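Local coordinates for AbyA5 (Verrucosispora maris, PDB 4YWF), which probably catalyses, as an esterase-like lyase of the alpha/beta-hydrolase superfamily, the elimination of acetate during spirotetronate biosynthesis, at residues R142-E156 against G169-E182. The protein carries 4 engineered substitutions. Numbering follows the deposited sequence.
Engineered in segment 169-182: Met-177 (natural residue Leu).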
loop_
_atom_site.group_PDB
_atom_site.type_symbol
_atom_site.label_atom_id
_atom_site.label_comp_id
_atom_site.label_asym_id
_atom_site.label_seq_id
_atom_site.Cartn_x
_atom_site.Cartn_y
_atom_site.Cartn_z
ATOM N N ARG A 142 -11.495 18.697 -7.466
ATOM C CA ARG A 142 -11.957 17.353 -7.008
ATOM C C ARG A 142 -11.313 16.840 -5.707
ATOM O O ARG A 142 -10.140 16.981 -5.506
ATOM C CB ARG A 142 -11.668 16.294 -8.071
ATOM C CG ARG A 142 -12.370 16.510 -9.359
ATOM C CD ARG A 142 -11.456 16.273 -10.556
ATOM N NE ARG A 142 -11.339 14.868 -10.900
ATOM C CZ ARG A 142 -12.284 14.155 -11.487
ATOM N NH1 ARG A 142 -13.438 14.729 -11.823
ATOM N NH2 ARG A 142 -12.061 12.865 -11.767
ATOM N N PRO A 143 -12.100 16.174 -4.848
ATOM C CA PRO A 143 -11.514 15.520 -3.675
ATOM C C PRO A 143 -10.398 14.569 -4.001
ATOM O O PRO A 143 -10.429 13.944 -5.044
ATOM C CB PRO A 143 -12.672 14.717 -3.091
ATOM C CG PRO A 143 -13.670 14.589 -4.199
ATOM C CD PRO A 143 -13.522 15.837 -5.035
ATOM N N VAL A 144 -9.442 14.451 -3.093
ATOM C CA VAL A 144 -8.269 13.604 -3.299
ATOM C C VAL A 144 -8.503 12.158 -2.777
ATOM O O VAL A 144 -8.986 11.969 -1.656
ATOM C CB VAL A 144 -7.007 14.199 -2.605
ATOM C CG1 VAL A 144 -5.829 13.303 -2.828
ATOM C CG2 VAL A 144 -6.613 15.524 -3.202
ATOM N N LEU A 145 -8.189 11.156 -3.586
ATOM C CA LEU A 145 -8.049 9.803 -3.057
ATOM C C LEU A 145 -6.587 9.403 -3.048
ATOM O O LEU A 145 -5.952 9.251 -4.112
ATOM C CB LEU A 145 -8.911 8.791 -3.777
ATOM C CG LEU A 145 -8.835 7.345 -3.295
ATOM C CD1 LEU A 145 -9.313 7.076 -1.885
ATOM C CD2 LEU A 145 -9.730 6.580 -4.231
ATOM N N LEU A 146 -6.022 9.334 -1.836
ATOM C CA LEU A 146 -4.667 8.899 -1.721
ATOM C C LEU A 146 -4.600 7.356 -1.535
ATOM O O LEU A 146 -5.211 6.816 -0.637
ATOM C CB LEU A 146 -3.973 9.609 -0.570
ATOM C CG LEU A 146 -3.706 11.105 -0.638
ATOM C CD1 LEU A 146 -2.932 11.519 0.559
ATOM C CD2 LEU A 146 -2.937 11.573 -1.870
HETATM N N MSE A 147 -3.821 6.660 -2.350
HETATM C CA MSE A 147 -3.751 5.195 -2.254
HETATM C C MSE A 147 -2.390 4.709 -2.061
HETATM O O MSE A 147 -1.494 5.035 -2.878
HETATM C CB MSE A 147 -4.319 4.586 -3.506
HETATM C CG MSE A 147 -4.468 3.074 -3.312
HETATM SE SE MSE A 147 -5.889 2.353 -4.474
HETATM C CE MSE A 147 -5.964 0.462 -3.869
ATOM N N THR A 148 -2.227 3.855 -1.050
ATOM C CA THR A 148 -0.982 3.165 -0.762
ATOM C C THR A 148 -1.200 1.745 -0.245
ATOM O O THR A 148 -2.188 1.439 0.375
ATOM C CB THR A 148 -0.161 3.899 0.341
ATOM O OG1 THR A 148 -0.938 4.010 1.550
ATOM C CG2 THR A 148 0.247 5.278 -0.106
ATOM N N GLY A 149 -0.256 0.869 -0.540
ATOM C CA GLY A 149 -0.251 -0.475 -0.027
ATOM C C GLY A 149 0.708 -0.615 1.171
ATOM O O GLY A 149 1.149 0.365 1.763
ATOM N N GLY A 150 0.946 -1.871 1.535
ATOM C CA GLY A 150 1.839 -2.260 2.577
ATOM C C GLY A 150 3.267 -2.424 2.114
ATOM O O GLY A 150 3.702 -1.809 1.130
ATOM N N ILE A 151 4.023 -3.184 2.884
ATOM C CA ILE A 151 5.481 -3.105 2.824
ATOM C C ILE A 151 6.059 -3.882 1.615
ATOM O O ILE A 151 7.302 -3.802 1.382
ATOM C CB ILE A 151 6.135 -3.575 4.145
ATOM C CG1 ILE A 151 5.534 -4.927 4.555
ATOM C CG2 ILE A 151 5.986 -2.527 5.265
ATOM C CD1 ILE A 151 6.402 -5.802 5.421
ATOM N N VAL A 152 5.238 -4.676 0.923
ATOM C CA VAL A 152 5.691 -5.353 -0.291
ATOM C C VAL A 152 4.987 -4.850 -1.569
ATOM O O VAL A 152 5.357 -5.255 -2.662
ATOM C CB VAL A 152 5.657 -6.913 -0.210
ATOM C CG1 VAL A 152 6.645 -7.426 0.846
ATOM C CG2 VAL A 152 4.249 -7.451 0.019
ATOM N N SER A 153 4.014 -3.953 -1.429
ATOM C CA SER A 153 3.136 -3.484 -2.544
ATOM C C SER A 153 3.702 -2.231 -3.230
ATOM O O SER A 153 3.718 -1.161 -2.645
ATOM C CB SER A 153 1.731 -3.152 -2.034
ATOM O OG SER A 153 1.060 -4.317 -1.514
ATOM N N ILE A 154 4.139 -2.370 -4.471
ATOM C CA ILE A 154 4.522 -1.223 -5.284
ATOM C C ILE A 154 3.315 -0.598 -5.955
ATOM O O ILE A 154 2.290 -1.214 -6.090
ATOM C CB ILE A 154 5.595 -1.560 -6.355
ATOM C CG1 ILE A 154 5.032 -2.543 -7.388
ATOM C CG2 ILE A 154 6.887 -1.954 -5.674
ATOM C CD1 ILE A 154 5.860 -2.598 -8.667
ATOM N N LYS A 155 3.482 0.636 -6.393
ATOM C CA LYS A 155 2.350 1.505 -6.748
ATOM C C LYS A 155 1.755 1.092 -8.109
ATOM O O LYS A 155 0.568 1.352 -8.428
ATOM C CB LYS A 155 2.841 2.976 -6.784
ATOM C CG LYS A 155 4.032 3.248 -7.719
ATOM C CD LYS A 155 4.620 4.671 -7.595
ATOM C CE LYS A 155 5.716 4.912 -8.636
ATOM N NZ LYS A 155 6.800 3.885 -8.671
ATOM N N GLU A 156 2.562 0.389 -8.892
ATOM C CA GLU A 156 2.128 -0.143 -10.145
ATOM C C GLU A 156 1.109 -1.262 -9.954
ATOM O O GLU A 156 0.402 -1.600 -10.891
ATOM C CB GLU A 156 3.337 -0.626 -10.983
ATOM C CG GLU A 156 4.160 0.557 -11.575
ATOM C CD GLU A 156 5.153 1.141 -10.585
ATOM O OE1 GLU A 156 5.463 0.482 -9.528
ATOM O OE2 GLU A 156 5.608 2.268 -10.827
ATOM N N GLY A 169 -15.020 10.639 -9.665
ATOM C CA GLY A 169 -14.904 12.055 -9.238
ATOM C C GLY A 169 -13.679 12.486 -8.403
ATOM O O GLY A 169 -13.553 13.627 -7.966
ATOM N N PHE A 170 -12.736 11.596 -8.233
ATOM C CA PHE A 170 -11.566 11.906 -7.399
ATOM C C PHE A 170 -10.400 12.394 -8.246
ATOM O O PHE A 170 -10.218 11.954 -9.398
ATOM C CB PHE A 170 -11.068 10.656 -6.724
ATOM C CG PHE A 170 -12.016 10.091 -5.706
ATOM C CD1 PHE A 170 -12.174 10.707 -4.499
ATOM C CD2 PHE A 170 -12.724 8.951 -5.976
ATOM C CE1 PHE A 170 -13.038 10.196 -3.531
ATOM C CE2 PHE A 170 -13.577 8.396 -5.017
ATOM C CZ PHE A 170 -13.746 9.036 -3.796
ATOM N N ALA A 171 -9.569 13.205 -7.612
ATOM C CA ALA A 171 -8.169 13.272 -7.923
ATOM C C ALA A 171 -7.440 12.134 -7.172
ATOM O O ALA A 171 -7.260 12.182 -5.970
ATOM C CB ALA A 171 -7.643 14.627 -7.535
ATOM N N ALA A 172 -7.032 11.108 -7.915
ATOM C CA ALA A 172 -6.524 9.847 -7.380
ATOM C C ALA A 172 -4.998 9.832 -7.537
ATOM O O ALA A 172 -4.479 10.159 -8.591
ATOM C CB ALA A 172 -7.172 8.631 -8.070
ATOM N N VAL A 173 -4.305 9.543 -6.443
ATOM C CA VAL A 173 -2.856 9.527 -6.429
ATOM C C VAL A 173 -2.372 8.253 -5.755
ATOM O O VAL A 173 -2.651 8.010 -4.548
ATOM C CB VAL A 173 -2.301 10.665 -5.624
ATOM C CG1 VAL A 173 -0.787 10.572 -5.596
ATOM C CG2 VAL A 173 -2.759 12.004 -6.192
ATOM N N VAL A 174 -1.630 7.447 -6.483
ATOM C CA VAL A 174 -1.242 6.128 -6.006
ATOM C C VAL A 174 0.290 6.203 -5.825
ATOM O O VAL A 174 1.055 6.599 -6.742
ATOM C CB VAL A 174 -1.593 5.018 -7.010
ATOM C CG1 VAL A 174 -0.924 3.708 -6.602
ATOM C CG2 VAL A 174 -3.124 4.822 -7.102
ATOM N N THR A 175 0.727 5.902 -4.644
ATOM C CA THR A 175 2.158 5.809 -4.401
ATOM C C THR A 175 2.462 4.530 -3.603
ATOM O O THR A 175 1.633 3.572 -3.602
ATOM C CB THR A 175 2.631 7.118 -3.738
ATOM O OG1 THR A 175 4.070 7.149 -3.622
ATOM C CG2 THR A 175 1.948 7.272 -2.399
ATOM N N GLU A 176 3.598 4.525 -2.899
ATOM C CA GLU A 176 4.109 3.324 -2.248
ATOM C C GLU A 176 4.895 3.766 -1.005
ATOM O O GLU A 176 5.252 4.936 -0.871
ATOM C CB GLU A 176 5.015 2.505 -3.206
ATOM C CG GLU A 176 6.076 3.405 -3.864
ATOM C CD GLU A 176 6.531 2.884 -5.222
ATOM O OE1 GLU A 176 6.160 1.755 -5.523
ATOM O OE2 GLU A 176 7.275 3.604 -5.954
HETATM N N MSE A 177 5.114 2.845 -0.078
HETATM C CA MSE A 177 5.772 3.184 1.214
HETATM C C MSE A 177 7.235 3.549 1.102
HETATM O O MSE A 177 7.834 3.268 0.064
HETATM C CB MSE A 177 5.612 1.989 2.188
HETATM C CG MSE A 177 4.190 2.013 2.738
HETATM SE SE MSE A 177 3.850 0.614 4.096
HETATM C CE MSE A 177 5.058 1.341 5.508
ATOM N N PRO A 178 7.840 4.171 2.163
ATOM C CA PRO A 178 9.286 4.433 2.181
ATOM C C PRO A 178 10.022 3.153 2.014
ATOM O O PRO A 178 9.733 2.179 2.725
ATOM C CB PRO A 178 9.518 5.018 3.593
ATOM C CG PRO A 178 8.232 5.678 3.938
ATOM C CD PRO A 178 7.168 4.838 3.317
ATOM N N GLY A 179 10.915 3.112 1.027
ATOM C CA GLY A 179 11.710 1.977 0.794
ATOM C C GLY A 179 11.146 1.004 -0.201
ATOM O O GLY A 179 11.848 0.069 -0.579
ATOM N N VAL A 180 9.864 1.163 -0.590
ATOM C CA VAL A 180 9.197 0.261 -1.463
ATOM C C VAL A 180 9.282 0.863 -2.865
ATOM O O VAL A 180 9.093 2.073 -3.029
ATOM C CB VAL A 180 7.723 0.072 -1.027
ATOM C CG1 VAL A 180 6.940 -0.752 -1.995
ATOM C CG2 VAL A 180 7.634 -0.549 0.366
ATOM N N GLY A 181 9.600 0.008 -3.867
ATOM C CA GLY A 181 9.607 0.410 -5.246
ATOM C C GLY A 181 10.598 1.535 -5.476
ATOM O O GLY A 181 11.795 1.403 -5.141
ATOM N N GLU A 182 10.087 2.682 -5.956
ATOM C CA GLU A 182 10.907 3.788 -6.267
ATOM C C GLU A 182 10.942 4.804 -5.119
ATOM O O GLU A 182 11.588 5.863 -5.264
ATOM C CB GLU A 182 10.410 4.503 -7.531
ATOM C CG GLU A 182 10.225 3.642 -8.761
ATOM C CD GLU A 182 9.834 4.516 -9.928
ATOM O OE1 GLU A 182 8.614 4.878 -10.070
ATOM O OE2 GLU A 182 10.765 4.862 -10.716
HETATM O O HOH W 1 1.602 0.786 -3.089
HETATM O O HOH W 2 3.545 0.415 -0.498
HETATM O O HOH W 3 7.693 1.157 -7.845
#
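Strand 143-148 pairs in parallel with strand 171-174, the two joined through helix 162-167 as a beta-alpha-beta unit of the alpha/beta-hydrolase fold. Five backbone hydrogen bonds run from Ala-171 N to Pro-143 O through to Thr-175 N to Met-147 O. Leu-145 lays CB over one face of the Phe-170 ring, 4.2 Å from its centroid, in a CH-pi contact; on the other side of the sheet Leu-146 CD2 meets Val-173 CB. Packing is tightest at the end of strand 143-148, where the methyls Thr-148 CG2 and Thr-175 CG2 lie 3.5 Å apart.

The outer end at Arg-142 is looser and partly exposed: its guanidinium lies flat over Gly-169 C, and NH2 makes weak bonds to Phe-170 O and to Ala-166 O of the crossover helix. At the opposite end the loops meet in a largely buried salt-bridge network. Lys-155, turned at chi4 (-52°), brings NZ into salt bridges with Glu-156 OE2 on its syn side, with Glu-176 OE2 and with the partly exposed Glu-182 OE1. Glu-176 OE1 takes Lys-155 N from above the carboxylate plane (3.0 Å), and one water joins OE1 to Glu-156 OE1. With a glutamine in place of Glu-176, Lys-155 would probably lose one of its counter-charges and the two loops part of their tie. Glu-176 OE2 is gripped from opposite faces of its plane, by Lys-155 NZ at 2.8 Å and Glu-182 N at 3.0 Å.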